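Local atomic coordinates of putative Ribokinase II (Escherichia coli O6, PDB entry 3IQ0), a protein that probably transfers a phosphate group from magnesium-bound ATP to a sugar hydroxyl, as carbohydrate kinases of the pfkB (ribokinase) family do. Residues G22-F25 with D26-G29; A41-I44 with D45-R49; F108-N112 with A113-K117; L184-V187 with L188-D192; E211-I214 with A215-E219. All blocks are in the same frame, centred on the assembly; numbering follows the deposited sequence.

How the contacts relate
Every pair here is local: each of the five contacts joins residues a few positions apart in a continuous run, and they follow one another in series without nesting or crossing. From the N terminus, contact 1 rounds the loop between strands 13-18 and 29-37 of the smaller sheet. Contact 2 lies within helix 39-49, buried near the chain centre. Contact 3 turns the chain after strand 106-109, outermost in the smaller sheet of this chain, and like contact 1 it meets the second subunit. Contacts 4 and 5, on helices 178-189 and 210-220, belong to successive beta-alpha-beta units of the large sheet; they alone touch, where Leu188 CD2 packs 3.8 Å from Phe217 CE2.

Contact 1: G22-F25 with D26-G29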
# COMPACT_ATOMS: atom_id res chain seq x y z
N GLY B 22 -0.42 20.02 -8.60
CA GLY B 22 0.24 20.73 -7.52
C GLY B 22 -0.17 20.19 -6.16
O GLY B 22 0.23 20.73 -5.13
N GLN B 23 -0.96 19.13 -6.15
CA GLN B 23 -1.42 18.52 -4.90
C GLN B 23 -0.32 17.66 -4.31
O GLN B 23 0.15 16.72 -4.95
CB GLN B 23 -2.66 17.67 -5.15
CG GLN B 23 -3.29 17.11 -3.89
CD GLN B 23 -4.57 16.36 -4.19
OE1 GLN B 23 -5.33 16.74 -5.08
NE2 GLN B 23 -4.82 15.29 -3.44
N PRO B 24 0.10 17.97 -3.08
CA PRO B 24 1.16 17.22 -2.40
C PRO B 24 0.66 15.93 -1.75
O PRO B 24 -0.55 15.74 -1.56
CB PRO B 24 1.66 18.22 -1.37
CG PRO B 24 0.39 18.88 -0.95
CD PRO B 24 -0.32 19.12 -2.26
N PHE B 25 1.59 15.04 -1.44
CA PHE B 25 1.27 13.78 -0.78
C PHE B 25 1.19 13.98 0.73
O PHE B 25 0.59 13.17 1.43
CB PHE B 25 2.37 12.74 -1.04
CG PHE B 25 2.40 12.18 -2.43
CD1 PHE B 25 1.32 11.49 -2.94
CD2 PHE B 25 3.54 12.32 -3.21
CE1 PHE B 25 1.37 10.93 -4.21
CE2 PHE B 25 3.61 11.78 -4.48
CZ PHE B 25 2.52 11.08 -4.98
N ASP B 26 1.80 15.05 1.22
CA ASP B 26 1.85 15.29 2.66
C ASP B 26 0.81 16.24 3.25
O ASP B 26 1.04 16.86 4.30
CB ASP B 26 3.25 15.77 3.04
CG ASP B 26 3.50 17.21 2.65
OD1 ASP B 26 2.83 17.70 1.72
OD2 ASP B 26 4.38 17.84 3.27
N GLN B 27 -0.34 16.34 2.60
CA GLN B 27 -1.43 17.18 3.07
C GLN B 27 -2.74 16.56 2.64
O GLN B 27 -2.83 15.95 1.57
CB GLN B 27 -1.30 18.60 2.50
CG GLN B 27 -0.35 19.50 3.29
CD GLN B 27 -0.29 20.91 2.73
OE1 GLN B 27 -1.32 21.54 2.47
NE2 GLN B 27 0.93 21.41 2.53
N PRO B 28 -3.79 16.69 3.47
CA PRO B 28 -5.07 16.10 3.08
C PRO B 28 -5.65 16.77 1.84
O PRO B 28 -5.47 17.97 1.62
CB PRO B 28 -5.93 16.29 4.32
CG PRO B 28 -5.36 17.53 4.94
CD PRO B 28 -3.88 17.34 4.79
N GLY B 29 -6.34 15.99 1.02
CA GLY B 29 -6.93 16.53 -0.19
C GLY B 29 -7.87 15.52 -0.79
O GLY B 29 -8.30 14.59 -0.11
O HOH W 1 -2.98 15.39 -0.94
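Pro24 and Asp26 make the dense side of this bend. Their side chains cross at about a right angle, and OD1 of Asp26 rests 3.3 Å from CB of Pro24, a contact of an oxygen with an aliphatic carbon. The Asp26 torsion explains it: with chi1 at 76° the CG lies between the backbone N and the carbonyl carbon, a pinched placement that stands the carboxylate beside the ring. Next to it, Gln27 CB comes within 3.9 Å of Pro24 CG, which adds an aliphatic contact on the same ring. The tight turn has a price, since the backbone N of Asp26 is buried without a polar partner.

The bend is the connection between strands 13-18 and 29-37, neighbouring antiparallel strands of the smaller, four-stranded sheet. At its far end Gly29 pairs with a strand of the second subunit, so that this sheet continues across the interface, and Gly64 of that subunit packs against Phe25 and Asp26.

The mouth of the bend between Gln23 and Gln27 is looser and is bridged by water. One water takes a hydrogen bond from Gln23 NE2 at 3.1 Å and gives its own protons to Pro24 O at 2.5 Å and to Gln27 O at 2.6 Å, three grips that join the two limbs where no direct bond does. The extended Gln23 chain carries the amide there; its NE2 also donates to Ile30 O, while OE1 receives Lys20 N and Ser19 OG. Directly, Gln23 NE2 comes only to 4.0 Å from Gly29 C.

Contact 2: A41-I44 with D45-R49; sequences AIFI and DQVTR
Phe43 and Val47, one helical turn apart, show how an i to i+4 pair can place a methyl group over an aromatic ring. The CG2 branch of Val47 lies over one face of the Phe43 ring, 4.2 Å from its centroid and 25° off the ring normal, a CH-pi contact. It is not centred: the methyl leans to one side of the ring, with CE2 of Phe43 at 3.8 Å from CG2 of Val47. Both first torsions serve this meeting. Phe43 has its CG anti to the backbone N (chi1 170°), while Val47 holds CG1 in that place and thereby turns CG2 to the side of its own N, back along the helix. The same methyl touches the backbone as well, since Val47 CG2 is 3.5 Å from Phe43 O.

Ile44 meets Val47 more loosely, its CD1 standing 4.5 Å from Val47 CB. Beneath these side chains the i to i+4 hydrogen bonds of the alpha helix run regularly. Val47 N reaches Phe43 O at 3.1 Å, and Thr48 N reaches Ile44 O at 3.0 Å in a nearly straight bond of 167°.

The residues that touch here are all buried. The Phe43 ring stacks with His135 and touches Ile267 of helix 258-271, while Thr48 OG1 is bonded to Asp76 O. Ile42, whose side chain is about 8 Å from the bound ATP, packs on Asp260 and Cys261 of helix 258-271, and Ile44, Val47 and Thr48 settle against Cys54 of strand 54-61.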
# COMPACT_ATOMS: atom_id res chain seq x y z
N ALA B 41 -1.06 -5.26 -17.48
CA ALA B 41 -2.52 -5.21 -17.53
C ALA B 41 -3.02 -4.25 -18.61
O ALA B 41 -3.98 -4.56 -19.32
CB ALA B 41 -3.08 -4.80 -16.17
N ILE B 42 -2.39 -3.09 -18.73
CA ILE B 42 -2.79 -2.13 -19.74
C ILE B 42 -2.47 -2.69 -21.13
O ILE B 42 -3.26 -2.55 -22.06
CB ILE B 42 -2.08 -0.78 -19.53
CG1 ILE B 42 -2.37 -0.26 -18.11
CG2 ILE B 42 -2.57 0.23 -20.56
CD1 ILE B 42 -1.54 0.92 -17.71
N PHE B 43 -1.31 -3.32 -21.26
CA PHE B 43 -0.91 -3.92 -22.53
C PHE B 43 -1.97 -4.92 -22.97
O PHE B 43 -2.51 -4.84 -24.08
CB PHE B 43 0.43 -4.67 -22.38
CG PHE B 43 0.80 -5.53 -23.57
CD1 PHE B 43 1.48 -4.98 -24.65
CD2 PHE B 43 0.47 -6.88 -23.60
CE1 PHE B 43 1.83 -5.77 -25.75
CE2 PHE B 43 0.81 -7.69 -24.69
CZ PHE B 43 1.49 -7.13 -25.77
N ILE B 44 -2.28 -5.86 -22.08
CA ILE B 44 -3.25 -6.90 -22.38
C ILE B 44 -4.66 -6.37 -22.59
O ILE B 44 -5.43 -6.96 -23.35
CB ILE B 44 -3.24 -7.99 -21.28
CG1 ILE B 44 -3.52 -9.35 -21.91
CG2 ILE B 44 -4.28 -7.69 -20.21
CD1 ILE B 44 -2.43 -9.79 -22.86
N ASP B 45 -5.01 -5.28 -21.92
CA ASP B 45 -6.35 -4.72 -22.10
C ASP B 45 -6.45 -4.17 -23.53
O ASP B 45 -7.50 -4.28 -24.18
CB ASP B 45 -6.62 -3.61 -21.10
CG ASP B 45 -8.09 -3.24 -21.04
OD1 ASP B 45 -8.92 -4.14 -20.79
OD2 ASP B 45 -8.42 -2.05 -21.22
N GLN B 46 -5.36 -3.60 -24.03
CA GLN B 46 -5.38 -3.05 -25.38
C GLN B 46 -5.48 -4.20 -26.37
O GLN B 46 -6.18 -4.10 -27.38
CB GLN B 46 -4.13 -2.21 -25.65
CG GLN B 46 -4.07 -1.57 -27.05
CD GLN B 46 -5.33 -0.80 -27.39
OE1 GLN B 46 -6.28 -1.35 -27.97
NE2 GLN B 46 -5.36 0.46 -27.03
N VAL B 47 -4.81 -5.31 -26.08
CA VAL B 47 -4.87 -6.47 -26.96
C VAL B 47 -6.30 -6.99 -27.07
O VAL B 47 -6.79 -7.21 -28.18
CB VAL B 47 -3.98 -7.62 -26.47
CG1 VAL B 47 -4.26 -8.86 -27.28
CG2 VAL B 47 -2.51 -7.24 -26.58
N THR B 48 -6.97 -7.19 -25.94
CA THR B 48 -8.34 -7.70 -25.99
C THR B 48 -9.33 -6.71 -26.58
O THR B 48 -10.34 -7.12 -27.14
CB THR B 48 -8.86 -8.11 -24.59
OG1 THR B 48 -10.06 -8.87 -24.76
CG2 THR B 48 -9.18 -6.87 -23.73
N ARG B 49 -9.05 -5.42 -26.46
CA ARG B 49 -9.96 -4.44 -27.02
C ARG B 49 -9.88 -4.43 -28.54
O ARG B 49 -10.78 -3.94 -29.21
CB ARG B 49 -9.67 -3.05 -26.46
CG ARG B 49 -9.99 -2.95 -24.98
CD ARG B 49 -10.50 -1.57 -24.66
NE ARG B 49 -11.82 -1.36 -25.23
CZ ARG B 49 -12.34 -0.16 -25.48
NH1 ARG B 49 -11.64 0.93 -25.22
NH2 ARG B 49 -13.57 -0.05 -25.97

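Contact 3: F108-N112 with A113-K117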
# COMPACT_ATOMS: atom_id res chain seq x y z
N PHE B 108 4.80 4.28 -4.78
CA PHE B 108 4.53 2.90 -5.16
C PHE B 108 4.55 1.86 -4.05
O PHE B 108 5.33 1.96 -3.10
CB PHE B 108 5.56 2.42 -6.19
CG PHE B 108 5.48 3.10 -7.51
CD1 PHE B 108 4.36 2.93 -8.32
CD2 PHE B 108 6.53 3.89 -7.97
CE1 PHE B 108 4.29 3.54 -9.57
CE2 PHE B 108 6.47 4.51 -9.21
CZ PHE B 108 5.35 4.33 -10.02
N ASN B 109 3.70 0.86 -4.21
CA ASN B 109 3.63 -0.28 -3.32
C ASN B 109 3.43 -1.47 -4.25
O ASN B 109 2.32 -1.96 -4.41
CB ASN B 109 2.48 -0.22 -2.34
CG ASN B 109 2.35 -1.52 -1.55
OD1 ASN B 109 3.36 -2.07 -1.09
ND2 ASN B 109 1.14 -2.01 -1.39
N ILE B 110 4.52 -1.91 -4.86
CA ILE B 110 4.46 -3.03 -5.79
C ILE B 110 5.41 -4.14 -5.36
O ILE B 110 5.01 -5.29 -5.19
CB ILE B 110 4.86 -2.56 -7.20
CG1 ILE B 110 3.88 -1.50 -7.70
CG2 ILE B 110 4.94 -3.76 -8.15
CD1 ILE B 110 4.31 -0.84 -9.00
N LYS B 111 6.68 -3.78 -5.21
CA LYS B 111 7.73 -4.71 -4.82
C LYS B 111 7.37 -5.52 -3.58
O LYS B 111 7.65 -6.72 -3.50
CB LYS B 111 9.03 -3.94 -4.56
CG LYS B 111 10.23 -4.81 -4.22
CD LYS B 111 10.98 -4.25 -3.02
CE LYS B 111 11.33 -2.78 -3.21
NZ LYS B 111 11.83 -2.15 -1.95
N ASN B 112 6.74 -4.86 -2.61
CA ASN B 112 6.36 -5.52 -1.37
C ASN B 112 4.88 -5.84 -1.25
O ASN B 112 4.38 -6.07 -0.14
CB ASN B 112 6.78 -4.66 -0.17
CG ASN B 112 8.28 -4.53 -0.07
OD1 ASN B 112 8.99 -5.53 -0.02
ND2 ASN B 112 8.77 -3.29 -0.04
N ALA B 113 4.17 -5.87 -2.37
CA ALA B 113 2.75 -6.19 -2.37
C ALA B 113 2.51 -7.52 -3.08
O ALA B 113 3.45 -8.27 -3.34
CB ALA B 113 1.97 -5.07 -3.06
N ALA B 114 1.26 -7.81 -3.39
CA ALA B 114 0.91 -9.04 -4.08
C ALA B 114 1.76 -9.22 -5.33
O ALA B 114 2.23 -10.32 -5.63
CB ALA B 114 -0.57 -9.04 -4.44
N CYS B 115 1.97 -8.13 -6.06
CA CYS B 115 2.75 -8.16 -7.30
C CYS B 115 4.04 -8.95 -7.17
O CYS B 115 4.26 -9.92 -7.91
CB CYS B 115 3.10 -6.73 -7.74
SG CYS B 115 1.78 -5.53 -7.58
N GLY B 116 4.89 -8.54 -6.24
CA GLY B 116 6.17 -9.20 -6.05
C GLY B 116 6.09 -10.60 -5.46
O GLY B 116 7.11 -11.14 -5.05
N LYS B 117 4.90 -11.18 -5.43
CA LYS B 117 4.70 -12.52 -4.89
C LYS B 117 4.57 -13.55 -6.02
O LYS B 117 4.56 -14.76 -5.77
CB LYS B 117 3.43 -12.57 -4.04
CG LYS B 117 3.62 -13.24 -2.68
CD LYS B 117 3.93 -12.22 -1.60
CE LYS B 117 5.32 -11.63 -1.74
NZ LYS B 117 6.37 -12.61 -1.39
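A type I beta turn from Ile110 to Ala113 closes this contact, just after strand 106-109, outermost in the smaller sheet of this chain. Its defining bond runs from Ala113 N to Ile110 O, 3.0 Å long and fairly straight at 164°. The same oxygen takes a second, weak bond from Gly116 N at 3.4 Å, so one carbonyl joins the turn to the 3-10 segment that follows.

Two side-chain contacts accompany these bonds. Ile110, with CG2 anti to the backbone N, lays this methyl against Cys115, 3.5 Å from CB and 3.7 Å from SG. Elsewhere the methyl of Ala113 packs against Asn109, its CB being 3.4 Å from the Asn109 backbone O and 3.6 Å from the amide ND2. Asn109 also bonds by its backbone to Ser93 of strand 92-96 and packs against Asn109 of the second subunit, while Lys111 NZ binds Leu88 O of that subunit.

The arrangement is a type I beta turn at the end of a strand, followed by a short 3-10 segment; the chain then goes on, by a loop, to strand 131-137 of the large sheet.

Contact 4: L184-V187 with L188-D192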
# COMPACT_ATOMS: atom_id res chain seq x y z
N LEU B 184 17.48 -9.29 -17.52
CA LEU B 184 17.07 -8.51 -18.68
C LEU B 184 17.84 -8.92 -19.93
O LEU B 184 17.25 -9.06 -21.01
CB LEU B 184 17.27 -7.02 -18.40
CG LEU B 184 16.45 -6.45 -17.24
CD1 LEU B 184 16.93 -5.05 -16.91
CD2 LEU B 184 14.97 -6.45 -17.60
N HIS B 185 19.15 -9.09 -19.80
CA HIS B 185 19.96 -9.50 -20.94
C HIS B 185 19.59 -10.92 -21.33
O HIS B 185 19.63 -11.28 -22.50
CB HIS B 185 21.45 -9.41 -20.59
CG HIS B 185 22.05 -8.07 -20.86
ND1 HIS B 185 22.33 -7.63 -22.14
CD2 HIS B 185 22.38 -7.05 -20.03
CE1 HIS B 185 22.81 -6.40 -22.08
NE2 HIS B 185 22.85 -6.03 -20.81
N PHE B 186 19.20 -11.70 -20.33
CA PHE B 186 18.79 -13.08 -20.56
C PHE B 186 17.56 -13.08 -21.46
O PHE B 186 17.52 -13.77 -22.48
CB PHE B 186 18.45 -13.75 -19.23
CG PHE B 186 17.99 -15.17 -19.37
CD1 PHE B 186 18.90 -16.22 -19.34
CD2 PHE B 186 16.64 -15.45 -19.55
CE1 PHE B 186 18.47 -17.54 -19.49
CE2 PHE B 186 16.21 -16.77 -19.71
CZ PHE B 186 17.12 -17.81 -19.67
N VAL B 187 16.55 -12.32 -21.06
CA VAL B 187 15.31 -12.23 -21.82
C VAL B 187 15.54 -11.72 -23.23
O VAL B 187 14.94 -12.21 -24.19
CB VAL B 187 14.30 -11.31 -21.12
CG1 VAL B 187 13.07 -11.10 -22.00
CG2 VAL B 187 13.89 -11.91 -19.77
N LEU B 188 16.42 -10.74 -23.37
CA LEU B 188 16.73 -10.16 -24.67
C LEU B 188 17.24 -11.20 -25.67
O LEU B 188 16.91 -11.14 -26.85
CB LEU B 188 17.77 -9.04 -24.52
CG LEU B 188 18.19 -8.35 -25.83
CD1 LEU B 188 16.95 -7.84 -26.55
CD2 LEU B 188 19.16 -7.21 -25.54
N GLU B 189 18.05 -12.14 -25.19
CA GLU B 189 18.62 -13.17 -26.05
C GLU B 189 17.56 -14.16 -26.55
O GLU B 189 17.79 -14.89 -27.51
CB GLU B 189 19.72 -13.93 -25.29
CG GLU B 189 20.75 -13.03 -24.62
CD GLU B 189 21.47 -12.10 -25.59
OE1 GLU B 189 22.15 -12.60 -26.50
OE2 GLU B 189 21.34 -10.86 -25.43
N LEU B 190 16.40 -14.17 -25.90
CA LEU B 190 15.32 -15.07 -26.29
C LEU B 190 14.17 -14.29 -26.92
O LEU B 190 13.11 -14.85 -27.20
CB LEU B 190 14.79 -15.81 -25.06
CG LEU B 190 15.79 -16.68 -24.29
CD1 LEU B 190 15.15 -17.18 -23.02
CD2 LEU B 190 16.25 -17.83 -25.17
N THR B 191 14.40 -13.00 -27.14
CA THR B 191 13.39 -12.12 -27.72
C THR B 191 13.37 -12.12 -29.24
O THR B 191 14.42 -12.11 -29.89
CB THR B 191 13.60 -10.68 -27.24
OG1 THR B 191 13.36 -10.62 -25.83
CG2 THR B 191 12.67 -9.71 -27.98
N ASP B 192 12.17 -12.10 -29.81
CA ASP B 192 12.01 -12.07 -31.25
C ASP B 192 11.62 -10.66 -31.68
O ASP B 192 12.02 -10.19 -32.74
CB ASP B 192 10.92 -13.06 -31.68
CG ASP B 192 11.23 -14.49 -31.27
OD1 ASP B 192 12.23 -15.05 -31.77
OD2 ASP B 192 10.49 -15.05 -30.43
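Two first torsions settle how the end of helix 178-189 is finished between Val187 and Thr191 and between Phe186 and Leu190. Thr191, at chi1 -66°, has OG1 anti to its carbonyl carbon, which points the hydroxyl back at the last helical turn; Phe186, at 179°, holds its ring anti to the backbone N, on the side where Leu190 arrives. The helix is the crossover of a beta-alpha-beta unit and delivers the chain to strand 193-194.

Val187 O is the focus of the helix end. Leu190 N donates to it at 3.0 Å and Thr191 OG1 at 2.8 Å, the two coming from opposite faces of the carbonyl plane, so that a main-chain and a side-chain bond grip one oxygen where the regular helical pattern is running out. One turn earlier that pattern is intact, with Leu188 N bonded to Leu184 O at 3.0 Å.

On the outer surface CD1 of Leu190 meets the Phe186 ring obliquely, 3.5 Å from CE2 and 3.9 Å from CZ. The ring also engages Lys151 in a cation-pi contact, and on the inner side Leu184, Val187 and Thr191 all touch Phe166 of strand 163-167. Glu189 CG, anti to the carbonyl carbon, lies 3.0 Å from His185 O; a bend at chi2 then leaves CD 3.7 Å from that oxygen.

Contact 5: E211-I214 with A215-E219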
# COMPACT_ATOMS: atom_id res chain seq x y z
N GLU B 211 21.87 3.44 -33.94
CA GLU B 211 22.09 2.67 -35.16
C GLU B 211 22.83 1.38 -34.82
O GLU B 211 22.38 0.29 -35.17
CB GLU B 211 22.91 3.47 -36.17
CG GLU B 211 22.29 4.79 -36.61
CD GLU B 211 22.19 5.80 -35.48
OE1 GLU B 211 23.22 6.03 -34.80
OE2 GLU B 211 21.10 6.38 -35.28
N ARG B 212 23.95 1.51 -34.14
CA ARG B 212 24.76 0.35 -33.75
C ARG B 212 24.01 -0.59 -32.83
O ARG B 212 23.99 -1.80 -33.05
CB ARG B 212 26.05 0.82 -33.07
CG ARG B 212 27.03 1.50 -34.01
CD ARG B 212 27.63 0.50 -34.98
NE ARG B 212 28.51 -0.46 -34.30
CZ ARG B 212 29.69 -0.15 -33.79
NH1 ARG B 212 30.15 1.09 -33.86
NH2 ARG B 212 30.42 -1.09 -33.20
N ALA B 213 23.41 -0.03 -31.79
CA ALA B 213 22.66 -0.82 -30.81
C ALA B 213 21.63 -1.71 -31.49
O ALA B 213 21.58 -2.91 -31.24
CB ALA B 213 21.97 0.11 -29.83
N ILE B 214 20.81 -1.11 -32.34
CA ILE B 214 19.76 -1.82 -33.07
C ILE B 214 20.33 -2.86 -34.03
O ILE B 214 19.79 -3.96 -34.15
CB ILE B 214 18.89 -0.83 -33.86
CG1 ILE B 214 18.24 0.17 -32.90
CG2 ILE B 214 17.83 -1.58 -34.66
CD1 ILE B 214 17.45 1.26 -33.58
N ALA B 215 21.42 -2.50 -34.72
CA ALA B 215 22.04 -3.43 -35.66
C ALA B 215 22.57 -4.63 -34.87
O ALA B 215 22.68 -5.73 -35.40
CB ALA B 215 23.17 -2.75 -36.41
N GLY B 216 22.86 -4.40 -33.59
CA GLY B 216 23.37 -5.46 -32.75
C GLY B 216 22.28 -6.42 -32.32
O GLY B 216 22.50 -7.64 -32.30
N PHE B 217 21.12 -5.89 -31.96
CA PHE B 217 19.99 -6.71 -31.53
C PHE B 217 19.60 -7.66 -32.65
O PHE B 217 19.34 -8.84 -32.42
CB PHE B 217 18.79 -5.83 -31.19
CG PHE B 217 19.04 -4.85 -30.07
CD1 PHE B 217 18.55 -3.55 -30.16
CD2 PHE B 217 19.73 -5.23 -28.93
CE1 PHE B 217 18.75 -2.65 -29.12
CE2 PHE B 217 19.94 -4.33 -27.88
CZ PHE B 217 19.44 -3.04 -27.98
N LEU B 218 19.56 -7.14 -33.87
CA LEU B 218 19.20 -7.93 -35.03
C LEU B 218 20.25 -9.00 -35.31
O LEU B 218 19.92 -10.14 -35.67
CB LEU B 218 19.03 -7.03 -36.26
CG LEU B 218 17.92 -5.97 -36.18
CD1 LEU B 218 17.96 -5.07 -37.41
CD2 LEU B 218 16.56 -6.66 -36.06
N GLU B 219 21.52 -8.65 -35.16
CA GLU B 219 22.58 -9.62 -35.39
C GLU B 219 22.47 -10.74 -34.37
O GLU B 219 22.64 -11.92 -34.70
CB GLU B 219 23.97 -8.97 -35.29
CG GLU B 219 25.05 -9.90 -34.74
CD GLU B 219 26.40 -9.70 -35.39
OE1 GLU B 219 26.82 -8.54 -35.55
OE2 GLU B 219 27.05 -10.71 -35.74
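Ile214, Ala215 and Ala213 lose the most surface to this contact, and each meets the neighbouring turn of helix 210-220 in its own manner. Ile214 is engaged chiefly through its carbonyl: Leu218 N donates to Ile214 O at 3.2 Å in an almost straight bond (167°), and Leu218 CG lies 3.4 Å from the same oxygen. Its side chain adds a looser touch, CG2 coming no nearer than 4.4 Å to Leu218 CD1.

Ala215 reaches the preceding turn from the other direction. Its N bonds to Glu211 O at 3.0 Å, and its small CB sits 3.4 Å from that oxygen, toward the solvent side of the helix.

Ala213 presents its carbonyl to a phenyl ring. Phe217, at chi1 -61°, keeps CG beside its own backbone N, and this folds the ring back over the turn until Ala213 O stands 3.2 Å above one face, displaced toward the rim. That oxygen at the same time accepts Phe217 N at 3.1 Å and a weak bond from Gly216 N. The methyl of Ala213 approaches Phe217 CE1 at 4.3 Å.

Inward, Ile214, Phe217 and Leu218 pack on Val225 of strand 224-228, and Phe217 meets Tyr194 edge-to-face. Helix 210-220 joins the parallel strands 193-194 and 224-228 as the helix of a beta-alpha-beta unit and packs its apolar side on them, as in the alpha/beta core of ribokinase-family proteins.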